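Local coordinates for protein PspGI restriction endonuclease (Pyrococcus sp. GI-H, PDB 3BM3) that probably acts as a type II site-specific deoxyribonuclease, and is held here in complex with its substrate DNA, at residues L156-R161 with I185-V190; K160-E165 with G191-F196; V214-Y219 with I243-D248. The protein carries 2 engineered substitutions. All blocks are in the same frame, centred on the assembly; numbering follows the deposited sequence. Where two conformers were deposited one is given.

Contact 1: residues L156-R161 with I185-V190; sequences LITVKR and INFWFV. With nucleotides of chain A.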
# COMPACT_ATOMS: atom_id res chain seq x y z
N LEU C 156 5.04 5.81 -18.70
CA LEU C 156 5.34 5.45 -17.34
C LEU C 156 4.43 4.28 -17.02
O LEU C 156 3.21 4.33 -17.22
CB LEU C 156 5.05 6.60 -16.40
CG LEU C 156 5.63 7.92 -16.87
CD1 LEU C 156 5.36 8.99 -15.86
CD2 LEU C 156 7.13 7.74 -17.12
N ILE C 157 5.05 3.22 -16.52
CA ILE C 157 4.31 2.02 -16.20
C ILE C 157 4.54 1.66 -14.76
O ILE C 157 5.71 1.52 -14.34
CB ILE C 157 4.71 0.84 -17.06
CG1 ILE C 157 4.62 1.21 -18.54
CG2 ILE C 157 3.77 -0.34 -16.74
CD1 ILE C 157 4.97 0.09 -19.54
N THR C 158 3.46 1.55 -14.01
CA THR C 158 3.51 1.09 -12.64
C THR C 158 3.02 -0.35 -12.68
O THR C 158 2.06 -0.67 -13.38
CB THR C 158 2.66 1.98 -11.70
OG1 THR C 158 3.21 3.31 -11.67
CG2 THR C 158 2.66 1.41 -10.29
N VAL C 159 3.72 -1.23 -11.97
CA VAL C 159 3.46 -2.62 -12.03
C VAL C 159 3.28 -3.13 -10.60
O VAL C 159 4.07 -2.79 -9.73
CB VAL C 159 4.62 -3.31 -12.70
CG1 VAL C 159 4.58 -4.78 -12.51
CG2 VAL C 159 4.65 -2.93 -14.18
N LYS C 160 2.20 -3.86 -10.37
CA LYS C 160 1.95 -4.54 -9.09
C LYS C 160 1.52 -5.97 -9.31
O LYS C 160 0.93 -6.25 -10.33
CB LYS C 160 0.89 -3.80 -8.27
CG LYS C 160 1.37 -2.45 -7.83
CD LYS C 160 0.44 -1.80 -6.89
CE LYS C 160 0.87 -0.36 -6.66
NZ LYS C 160 2.19 -0.27 -6.06
N ARG C 161 1.85 -6.84 -8.37
CA ARG C 161 1.42 -8.23 -8.43
C ARG C 161 -0.01 -8.21 -7.89
O ARG C 161 -0.92 -7.77 -8.61
CB ARG C 161 2.38 -9.11 -7.67
CG ARG C 161 2.10 -10.58 -7.79
CD ARG C 161 3.17 -11.33 -7.06
NE ARG C 161 2.96 -12.77 -7.10
CZ ARG C 161 2.07 -13.45 -6.37
NH1 ARG C 161 1.20 -12.83 -5.57
NH2 ARG C 161 1.97 -14.77 -6.50
N ILE C 185 1.27 13.38 -19.88
CA ILE C 185 2.00 12.16 -19.58
C ILE C 185 1.14 10.94 -19.93
O ILE C 185 -0.09 11.04 -20.07
CB ILE C 185 2.47 12.09 -18.13
CG1 ILE C 185 1.30 11.87 -17.16
CG2 ILE C 185 3.28 13.32 -17.77
CD1 ILE C 185 1.79 11.58 -15.72
N ASN C 186 1.82 9.81 -20.11
CA ASN C 186 1.19 8.53 -20.38
C ASN C 186 1.53 7.65 -19.19
O ASN C 186 2.66 7.29 -18.98
CB ASN C 186 1.75 7.95 -21.64
CG ASN C 186 1.51 8.84 -22.82
OD1 ASN C 186 0.38 9.05 -23.21
ND2 ASN C 186 2.58 9.42 -23.36
N PHE C 187 0.51 7.33 -18.42
CA PHE C 187 0.73 6.60 -17.18
C PHE C 187 -0.16 5.38 -17.21
O PHE C 187 -1.39 5.51 -17.25
CB PHE C 187 0.36 7.48 -16.00
CG PHE C 187 0.79 6.93 -14.69
CD1 PHE C 187 1.94 7.38 -14.08
CD2 PHE C 187 0.04 5.94 -14.06
CE1 PHE C 187 2.35 6.86 -12.87
CE2 PHE C 187 0.46 5.42 -12.85
CZ PHE C 187 1.58 5.89 -12.26
N TRP C 188 0.47 4.20 -17.23
CA TRP C 188 -0.26 2.96 -17.38
C TRP C 188 -0.06 2.13 -16.13
O TRP C 188 1.01 2.12 -15.57
CB TRP C 188 0.21 2.16 -18.60
CG TRP C 188 0.06 2.84 -19.92
CD1 TRP C 188 -0.44 4.08 -20.16
CD2 TRP C 188 0.48 2.33 -21.19
NE1 TRP C 188 -0.36 4.37 -21.50
CE2 TRP C 188 0.17 3.30 -22.15
CE3 TRP C 188 1.02 1.11 -21.61
CZ2 TRP C 188 0.43 3.10 -23.51
CZ3 TRP C 188 1.30 0.93 -22.96
CH2 TRP C 188 0.98 1.90 -23.88
N PHE C 189 -1.11 1.44 -15.73
CA PHE C 189 -1.07 0.61 -14.54
C PHE C 189 -1.21 -0.82 -14.98
O PHE C 189 -2.11 -1.19 -15.75
CB PHE C 189 -2.24 0.94 -13.64
CG PHE C 189 -2.33 0.09 -12.41
CD1 PHE C 189 -1.68 0.50 -11.25
CD2 PHE C 189 -2.99 -1.10 -12.41
CE1 PHE C 189 -1.71 -0.30 -10.11
CE2 PHE C 189 -3.02 -1.89 -11.27
CZ PHE C 189 -2.40 -1.47 -10.13
N VAL C 190 -0.36 -1.65 -14.40
CA VAL C 190 -0.40 -3.09 -14.62
C VAL C 190 -0.55 -3.78 -13.27
O VAL C 190 0.26 -3.56 -12.38
CB VAL C 190 0.90 -3.59 -15.27
CG1 VAL C 190 0.86 -5.08 -15.43
CG2 VAL C 190 1.16 -2.89 -16.56
P DA A 6 1.67 -10.57 -3.28
OP1 DA A 6 1.16 -10.02 -4.56
OP2 DA A 6 0.93 -11.68 -2.62
O5' DA A 6 3.18 -11.00 -3.55
C5' DA A 6 3.88 -11.79 -2.60
C4' DA A 6 3.67 -13.25 -2.93
O4' DA A 6 4.42 -13.62 -4.11
C3' DA A 6 4.12 -14.20 -1.83
O3' DA A 6 3.05 -15.11 -1.58
C2' DA A 6 5.31 -14.92 -2.43
C1' DA A 6 4.95 -14.91 -3.90
N9 DA A 6 6.06 -15.11 -4.83
C8 DA A 6 5.95 -15.29 -6.18
N7 DA A 6 7.10 -15.47 -6.79
C5 DA A 6 8.03 -15.40 -5.77
C6 DA A 6 9.43 -15.51 -5.76
N6 DA A 6 10.15 -15.73 -6.87
N1 DA A 6 10.07 -15.40 -4.58
C2 DA A 6 9.33 -15.19 -3.48
N3 DA A 6 8.01 -15.06 -3.35
C4 DA A 6 7.41 -15.17 -4.55
P DC A 5 4.16 -5.47 -5.58
OP1 DC A 5 3.95 -6.34 -6.76
OP2 DC A 5 3.52 -4.13 -5.53
O5' DC A 5 3.70 -6.29 -4.30
C5' DC A 5 4.25 -7.57 -4.05
C4' DC A 5 3.75 -8.08 -2.72
O4' DC A 5 4.22 -7.17 -1.71
C3' DC A 5 2.22 -8.11 -2.61
O3' DC A 5 1.80 -9.40 -2.20
C2' DC A 5 1.88 -7.07 -1.56
C1' DC A 5 3.18 -6.90 -0.79
N1 DC A 5 3.36 -5.53 -0.30
C2 DC A 5 3.70 -5.34 1.03
O2 DC A 5 3.94 -6.33 1.74
N3 DC A 5 3.79 -4.08 1.52
C4 DC A 5 3.56 -3.03 0.71
N4 DC A 5 3.62 -1.81 1.23
C5 DC A 5 3.26 -3.21 -0.67
C6 DC A 5 3.16 -4.46 -1.13
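Five backbone hydrogen bonds lock strand 156-160 alongside strand 186-190 in parallel register, Leu156 opposite Phe187 and Val159 opposite Val190. Leu156 N gives to Asn186 O at 2.8 Å, and Trp188 N returns a bond to Leu156 O. The ladder runs on through Thr158, each donor meeting its acceptor nearly along the C=O axis, and ends where Lys160 N reaches Val190 O (2.8 Å, 162°).

Apolar contacts flank the ladder. On the face of Leu156, Thr158, Phe187 and Phe189, which helix 167-181 covers, Leu156 CB lies 4.0 Å from Phe187 CD1, the two side chains crossing at about a right angle. On the other face Ile157 CG2 meets Val190 CG2 at 3.7 Å, and helix 249-259 packs over Trp188 and Val190.

Polar groups are fewer. Thr158 OG1 sits only 3.1 Å from Phe187 CZ and is hydrogen-bonded to Glu173. Lys160 NZ is salt-bridged to Glu169.

Just past Lys160 the DNA takes over: Arg161 N donates to OP1 of DC5 of chain A (2.7 Å) and Arg161 NH1 to OP1 of DA6 of chain A (3.0 Å), while Arg161 NE is salt-bridged to Glu60. In this pair of parallel strands from a beta-alpha-beta unit, linked by helix 167-181, a buried inner strand thus leads into a grip on two successive phosphates, whose charge Arg161, shared with Glu60, probably helps to offset.

Contact 2: residues K160-E165 with G191-F196; sequences KRKVRE and GFDEEF. With nucleotides of chain A.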
# COMPACT_ATOMS: atom_id res chain seq x y z
N LYS C 160 2.20 -3.86 -10.37
CA LYS C 160 1.95 -4.54 -9.09
C LYS C 160 1.52 -5.97 -9.31
O LYS C 160 0.93 -6.25 -10.33
CB LYS C 160 0.89 -3.80 -8.27
CG LYS C 160 1.37 -2.45 -7.83
CD LYS C 160 0.44 -1.80 -6.89
CE LYS C 160 0.87 -0.36 -6.66
NZ LYS C 160 2.19 -0.27 -6.06
N ARG C 161 1.85 -6.84 -8.37
CA ARG C 161 1.42 -8.23 -8.43
C ARG C 161 -0.01 -8.21 -7.89
O ARG C 161 -0.92 -7.77 -8.61
CB ARG C 161 2.38 -9.11 -7.67
CG ARG C 161 2.10 -10.58 -7.79
CD ARG C 161 3.17 -11.33 -7.06
NE ARG C 161 2.96 -12.77 -7.10
CZ ARG C 161 2.07 -13.45 -6.37
NH1 ARG C 161 1.20 -12.83 -5.57
NH2 ARG C 161 1.97 -14.77 -6.50
N LYS C 162 -0.24 -8.70 -6.69
CA LYS C 162 -1.54 -8.44 -6.07
C LYS C 162 -1.62 -6.95 -5.71
O LYS C 162 -0.64 -6.32 -5.35
CB LYS C 162 -1.81 -9.33 -4.89
CG LYS C 162 -2.05 -10.73 -5.36
CD LYS C 162 -2.14 -11.73 -4.23
CE LYS C 162 -2.55 -13.14 -4.76
NZ LYS C 162 -2.67 -14.18 -3.71
N VAL C 163 -2.83 -6.41 -5.82
CA VAL C 163 -3.06 -4.99 -5.79
C VAL C 163 -3.65 -4.51 -4.46
O VAL C 163 -3.22 -3.48 -3.94
CB VAL C 163 -3.94 -4.55 -6.98
CG1 VAL C 163 -4.29 -3.08 -6.89
CG2 VAL C 163 -3.23 -4.93 -8.34
N ARG C 164 -4.63 -5.26 -3.92
CA ARG C 164 -5.38 -4.82 -2.78
C ARG C 164 -5.81 -3.35 -2.98
O ARG C 164 -6.28 -2.98 -4.07
CB ARG C 164 -4.57 -5.04 -1.51
CG ARG C 164 -4.26 -6.49 -1.29
CD ARG C 164 -5.51 -7.24 -0.87
NE ARG C 164 -5.21 -8.59 -0.41
CZ ARG C 164 -5.12 -9.65 -1.21
NH1 ARG C 164 -5.36 -9.56 -2.51
NH2 ARG C 164 -4.85 -10.85 -0.68
N GLU C 165 -5.63 -2.52 -1.95
CA GLU C 165 -5.96 -1.12 -2.00
C GLU C 165 -4.83 -0.28 -2.62
O GLU C 165 -4.95 0.93 -2.75
CB GLU C 165 -6.26 -0.60 -0.58
CG GLU C 165 -5.12 -0.13 0.23
CD GLU C 165 -4.09 -1.20 0.64
OE1 GLU C 165 -4.34 -2.40 0.47
OE2 GLU C 165 -3.01 -0.80 1.11
N GLY C 191 -1.57 -4.62 -13.16
CA GLY C 191 -1.79 -5.42 -11.98
C GLY C 191 -1.77 -6.84 -12.44
O GLY C 191 -2.10 -7.14 -13.60
N PHE C 192 -1.32 -7.73 -11.59
CA PHE C 192 -1.26 -9.13 -11.95
C PHE C 192 -2.06 -9.89 -10.89
O PHE C 192 -1.55 -10.71 -10.14
CB PHE C 192 0.19 -9.58 -12.02
CG PHE C 192 0.41 -10.68 -13.02
CD1 PHE C 192 0.13 -10.47 -14.34
CD2 PHE C 192 0.91 -11.91 -12.63
CE1 PHE C 192 0.30 -11.48 -15.28
CE2 PHE C 192 1.10 -12.91 -13.57
CZ PHE C 192 0.81 -12.66 -14.90
N ASP C 193 -3.35 -9.57 -10.87
CA ASP C 193 -4.22 -9.87 -9.74
C ASP C 193 -5.54 -10.28 -10.27
O ASP C 193 -6.26 -9.49 -10.87
CB ASP C 193 -4.34 -8.64 -8.82
CG ASP C 193 -5.06 -8.92 -7.52
OD1 ASP C 193 -5.81 -9.91 -7.45
OD2 ASP C 193 -4.90 -8.10 -6.58
N GLU C 194 -5.88 -11.53 -10.02
CA GLU C 194 -7.13 -12.10 -10.47
C GLU C 194 -8.33 -11.49 -9.73
O GLU C 194 -9.46 -11.68 -10.17
CB GLU C 194 -7.10 -13.63 -10.32
CG GLU C 194 -5.87 -14.29 -10.97
CD GLU C 194 -6.00 -14.58 -12.48
OE1 GLU C 194 -7.06 -14.27 -13.10
OE2 GLU C 194 -5.02 -15.16 -13.02
N GLU C 195 -8.09 -10.76 -8.63
CA GLU C 195 -9.15 -10.13 -7.87
C GLU C 195 -9.19 -8.62 -8.07
O GLU C 195 -9.79 -7.90 -7.31
CB GLU C 195 -9.02 -10.47 -6.38
CG GLU C 195 -9.09 -11.97 -6.10
CD GLU C 195 -10.23 -12.69 -6.81
OE1 GLU C 195 -11.40 -12.19 -6.77
OE2 GLU C 195 -9.97 -13.78 -7.39
N PHE C 196 -8.56 -8.17 -9.14
CA PHE C 196 -8.56 -6.75 -9.48
C PHE C 196 -10.02 -6.28 -9.62
O PHE C 196 -10.80 -6.92 -10.27
CB PHE C 196 -7.81 -6.56 -10.77
CG PHE C 196 -7.59 -5.12 -11.13
CD1 PHE C 196 -6.70 -4.34 -10.41
CD2 PHE C 196 -8.31 -4.53 -12.14
CE1 PHE C 196 -6.51 -3.02 -10.74
CE2 PHE C 196 -8.11 -3.22 -12.46
CZ PHE C 196 -7.22 -2.47 -11.80
P DA A 6 1.67 -10.57 -3.28
OP1 DA A 6 1.16 -10.02 -4.56
OP2 DA A 6 0.93 -11.68 -2.62
O5' DA A 6 3.18 -11.00 -3.55
C5' DA A 6 3.88 -11.79 -2.60
C4' DA A 6 3.67 -13.25 -2.93
O4' DA A 6 4.42 -13.62 -4.11
C3' DA A 6 4.12 -14.20 -1.83
O3' DA A 6 3.05 -15.11 -1.58
C2' DA A 6 5.31 -14.92 -2.43
C1' DA A 6 4.95 -14.91 -3.90
N9 DA A 6 6.06 -15.11 -4.83
C8 DA A 6 5.95 -15.29 -6.18
N7 DA A 6 7.10 -15.47 -6.79
C5 DA A 6 8.03 -15.40 -5.77
C6 DA A 6 9.43 -15.51 -5.76
N6 DA A 6 10.15 -15.73 -6.87
N1 DA A 6 10.07 -15.40 -4.58
C2 DA A 6 9.33 -15.19 -3.48
N3 DA A 6 8.01 -15.06 -3.35
C4 DA A 6 7.41 -15.17 -4.55
P DG A 7 2.77 -15.60 -0.08
OP1 DG A 7 3.85 -15.05 0.78
OP2 DG A 7 2.53 -17.06 -0.13
O5' DG A 7 1.39 -14.91 0.31
C5' DG A 7 1.29 -13.50 0.53
C4' DG A 7 -0.03 -13.21 1.20
O4' DG A 7 -0.20 -11.79 1.38
C3' DG A 7 -1.24 -13.67 0.39
O3' DG A 7 -2.31 -13.99 1.28
C2' DG A 7 -1.62 -12.40 -0.35
C1' DG A 7 -1.44 -11.42 0.79
N9 DG A 7 -1.37 -10.02 0.42
C8 DG A 7 -1.50 -9.48 -0.84
N7 DG A 7 -1.44 -8.18 -0.85
C5 DG A 7 -1.25 -7.83 0.48
C6 DG A 7 -1.12 -6.57 1.10
O6 DG A 7 -1.18 -5.45 0.57
N1 DG A 7 -0.91 -6.67 2.47
C2 DG A 7 -0.85 -7.86 3.16
N2 DG A 7 -0.62 -7.76 4.48
N3 DG A 7 -0.99 -9.05 2.61
C4 DG A 7 -1.18 -8.96 1.28
P DG A 8 -3.19 -15.30 1.03
OP1 DG A 8 -2.29 -16.38 0.55
OP2 DG A 8 -4.39 -14.94 0.24
O5' DG A 8 -3.66 -15.67 2.50
C5' DG A 8 -2.69 -15.98 3.49
C4' DG A 8 -3.05 -15.32 4.80
O4' DG A 8 -2.92 -13.88 4.70
C3' DG A 8 -4.47 -15.58 5.28
O3' DG A 8 -4.43 -15.64 6.70
C2' DG A 8 -5.21 -14.34 4.80
C1' DG A 8 -4.17 -13.25 4.98
N9 DG A 8 -4.32 -12.13 4.06
C8 DG A 8 -4.63 -12.19 2.72
N7 DG A 8 -4.70 -11.01 2.16
C5 DG A 8 -4.41 -10.12 3.18
C6 DG A 8 -4.33 -8.71 3.17
O6 DG A 8 -4.48 -7.93 2.22
N1 DG A 8 -4.02 -8.20 4.43
C2 DG A 8 -3.82 -8.96 5.56
N2 DG A 8 -3.55 -8.29 6.68
N3 DG A 8 -3.87 -10.28 5.57
C4 DG A 8 -4.18 -10.79 4.36
O HOH W 1 -6.14 -7.55 -4.44
O HOH W 2 -5.70 -11.37 -5.07
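Arg164 reads a guanine directly: NE donates to O6 of DG8 of chain A at 2.8 Å and NH2 to N7 of the same base at 2.8 Å, the latter nearly straight (172°). Its chain, bent at chi2 (-72°), lays CG close to N7 of DG7 of chain A and puts C8 of that base over one guanidinium face, toward the rim. Beside it Lys162 N holds OP1 of DA6 of chain A at 2.9 Å.

Behind this shell stands Asp193. Its OD2 accepts from Val163 N at 2.8 Å on the anti lone pair, while water 1 links OD2 to both Arg164 N and Arg164 NH1. Water 2 joins Asp193 OD1 to the same NH1, so Asp193 OD2 and Arg164 NH1 stay 4.3 Å apart, paired through water.

Asp193 is itself fixed by an Asx turn, OD1 accepting from Glu195 N (2.7 Å), within a type I turn from Asp193 to Phe196. Farther back, Phe192 N bonds Arg161 O at 3.0 Å and, weakly, Lys160 O; Val163 CG2 packs on Gly191 CA and at the Phe196 ring edge.

The buried carboxylate probably helps to orient Arg164 through the two waters for two-point recognition of guanine, and probably favours its positive charge.

Contact 3: residues V214-Y219 with I243-D248; sequences VIDGRY and IRRFSD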
# COMPACT_ATOMS: atom_id res chain seq x y z
N VAL C 214 -4.70 -5.76 -16.87
CA VAL C 214 -5.17 -6.73 -15.90
C VAL C 214 -4.66 -8.11 -16.33
O VAL C 214 -4.54 -8.39 -17.51
CB VAL C 214 -6.72 -6.69 -15.74
CG1 VAL C 214 -7.24 -5.27 -15.46
CG2 VAL C 214 -7.41 -7.25 -16.93
N ILE C 215 -4.32 -8.96 -15.38
CA ILE C 215 -3.88 -10.29 -15.70
C ILE C 215 -4.95 -10.89 -16.63
O ILE C 215 -6.13 -10.70 -16.42
CB ILE C 215 -3.69 -11.13 -14.43
CG1 ILE C 215 -3.04 -12.47 -14.76
CG2 ILE C 215 -4.98 -11.24 -13.60
CD1 ILE C 215 -2.47 -13.19 -13.54
N ASP C 216 -4.52 -11.61 -17.65
CA ASP C 216 -5.44 -11.99 -18.72
C ASP C 216 -6.67 -12.69 -18.20
O ASP C 216 -7.77 -12.43 -18.70
CB ASP C 216 -4.76 -12.84 -19.78
CG ASP C 216 -3.76 -12.07 -20.62
OD1 ASP C 216 -3.37 -10.95 -20.27
OD2 ASP C 216 -3.36 -12.64 -21.66
N GLY C 217 -6.48 -13.56 -17.21
CA GLY C 217 -7.55 -14.35 -16.60
C GLY C 217 -8.67 -13.56 -15.97
O GLY C 217 -9.76 -14.08 -15.75
N ARG C 218 -8.41 -12.29 -15.67
CA ARG C 218 -9.42 -11.44 -15.04
C ARG C 218 -10.12 -10.51 -16.02
O ARG C 218 -11.15 -9.96 -15.72
CB ARG C 218 -8.72 -10.65 -13.91
CG ARG C 218 -9.57 -9.66 -13.16
CD ARG C 218 -10.88 -10.21 -12.69
NE ARG C 218 -11.51 -9.21 -11.84
CZ ARG C 218 -12.82 -9.05 -11.68
NH1 ARG C 218 -13.69 -9.85 -12.31
NH2 ARG C 218 -13.27 -8.10 -10.89
N TYR C 219 -9.56 -10.36 -17.21
CA TYR C 219 -10.06 -9.39 -18.16
C TYR C 219 -11.53 -9.63 -18.45
O TYR C 219 -12.35 -8.74 -18.31
CB TYR C 219 -9.24 -9.41 -19.44
CG TYR C 219 -9.74 -8.43 -20.44
CD1 TYR C 219 -9.40 -7.09 -20.36
CD2 TYR C 219 -10.61 -8.81 -21.44
CE1 TYR C 219 -9.89 -6.17 -21.26
CE2 TYR C 219 -11.08 -7.91 -22.36
CZ TYR C 219 -10.74 -6.58 -22.25
OH TYR C 219 -11.24 -5.70 -23.18
N ILE C 243 -9.10 -0.44 -20.66
CA ILE C 243 -8.78 -1.59 -19.82
C ILE C 243 -8.33 -2.67 -20.77
O ILE C 243 -9.00 -2.94 -21.73
CB ILE C 243 -10.02 -2.08 -19.02
CG1 ILE C 243 -10.45 -0.99 -18.03
CG2 ILE C 243 -9.75 -3.37 -18.31
CD1 ILE C 243 -11.89 -1.23 -17.48
N ARG C 244 -7.19 -3.27 -20.48
CA ARG C 244 -6.54 -4.16 -21.42
C ARG C 244 -6.03 -5.39 -20.69
O ARG C 244 -5.74 -5.35 -19.50
CB ARG C 244 -5.34 -3.48 -22.08
CG ARG C 244 -5.58 -2.14 -22.73
CD ARG C 244 -6.23 -2.31 -24.02
NE ARG C 244 -5.25 -2.72 -25.03
CZ ARG C 244 -5.57 -3.34 -26.17
NH1 ARG C 244 -6.83 -3.66 -26.40
NH2 ARG C 244 -4.64 -3.65 -27.03
N ARG C 245 -5.87 -6.47 -21.43
CA ARG C 245 -5.18 -7.62 -20.90
C ARG C 245 -3.70 -7.31 -20.78
O ARG C 245 -3.11 -6.64 -21.62
CB ARG C 245 -5.38 -8.81 -21.86
CG ARG C 245 -6.76 -9.28 -21.98
CD ARG C 245 -6.78 -10.41 -23.00
NE ARG C 245 -8.06 -11.13 -23.03
CZ ARG C 245 -9.13 -10.77 -23.75
NH1 ARG C 245 -9.09 -9.68 -24.51
NH2 ARG C 245 -10.24 -11.50 -23.71
N PHE C 246 -3.08 -7.88 -19.76
CA PHE C 246 -1.64 -7.83 -19.61
C PHE C 246 -0.92 -8.16 -20.90
O PHE C 246 0.03 -7.50 -21.30
CB PHE C 246 -1.23 -8.80 -18.52
CG PHE C 246 0.26 -8.93 -18.36
CD1 PHE C 246 0.95 -8.04 -17.57
CD2 PHE C 246 0.97 -9.91 -19.02
CE1 PHE C 246 2.31 -8.16 -17.40
CE2 PHE C 246 2.34 -10.02 -18.87
CZ PHE C 246 3.00 -9.14 -18.05
N SER C 247 -1.37 -9.19 -21.59
CA SER C 247 -0.68 -9.59 -22.78
C SER C 247 -0.61 -8.51 -23.82
O SER C 247 0.27 -8.55 -24.70
CB SER C 247 -1.35 -10.84 -23.35
OG SER C 247 -1.02 -11.93 -22.54
N ASP C 248 -1.56 -7.58 -23.78
CA ASP C 248 -1.66 -6.55 -24.79
C ASP C 248 -0.65 -5.45 -24.61
O ASP C 248 -0.44 -4.63 -25.53
CB ASP C 248 -3.02 -5.86 -24.73
CG ASP C 248 -4.16 -6.73 -25.12
OD1 ASP C 248 -3.94 -7.82 -25.61
OD2 ASP C 248 -5.31 -6.30 -24.90
O HOH W 3 -10.54 -3.44 -23.58
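At one end of the mixed five-stranded sheet, the end of strand 211-214 and the first turn of helix 216-227 meet the outermost strand, 243-245, and the bend that follows it; helices 216-227 and 236-240 lie on the crossover between these parallel strands. Two backbone hydrogen bonds join them. Val214 N gives to Arg244 O at 2.9 Å, nearly along the C=O axis, whereas Phe246 N reaches Val214 O at 2.7 Å from 34° above the carbonyl plane, as the chains begin to turn away from the strand direction.

Past the strands, Asp216 spans to Ser247 with both oxygens. OD1 accepts from Ser247 N at 3.0 Å and OD2 from Ser247 OG at 2.6 Å, each on its syn lone pair, so a single residue fills the carboxylate's pincer. Ser247 OG also bonds Ser53 N, and Asp216 N bonds Ser53 OG, tying the start of helix 216-227 and the bend after strand 243-245 to helix 52-80.

Tyr219 points toward the strand, CG anti to its backbone N (chi1 180°). The extended Arg245 chain crosses it at about a right angle: CG touches Tyr219 CG, and Tyr219 CD2 sits 3.3 Å above the centre of the Arg245 guanidinium face, the two planes 36° apart. Arg245 NH2 is salt-bridged to Asp220. The Tyr219 ring turns an edge to Ile243 O, which lies 3.4 Å from CE1, and water 3 bridges Tyr219 OH and that carbonyl. Ile243 CG2 meets the same CE1 and also Val214 CG1.

The two-pronged Asp216-Ser247 grip fixes the bend before helix 249-259, probably with the aspartate ionised, while Arg245, held by Asp220, packs against Tyr219, closing the sheet's end onto the start of helix 216-227.

Contacts 1 and 2 start from the same piece of chain: strand 155-160 is paired in contact 1, then runs into the loop that contact 2 braces, and they share Lys160 and Arg161. Their centres lie 13 Å apart, yet Phe189 CE2 of contact 1 packs on Phe196 CE1 of contact 2 at 3.7 Å. Contact 3 lies across the same sheet: Val190 CG1 touches Phe246 CD1 at 3.6 Å, and Arg218 NH2 is probably hydrogen-bonded to Phe196 O (2.8 Å). Both DNA-binding contacts grip phosphates, and contact 2 a guanine base as well. The nearest atom of contact 3 is about 8 Å from the bound nucleic acid; it joins the outermost strand to loop 191-196, which backs the DNA-contacting loop.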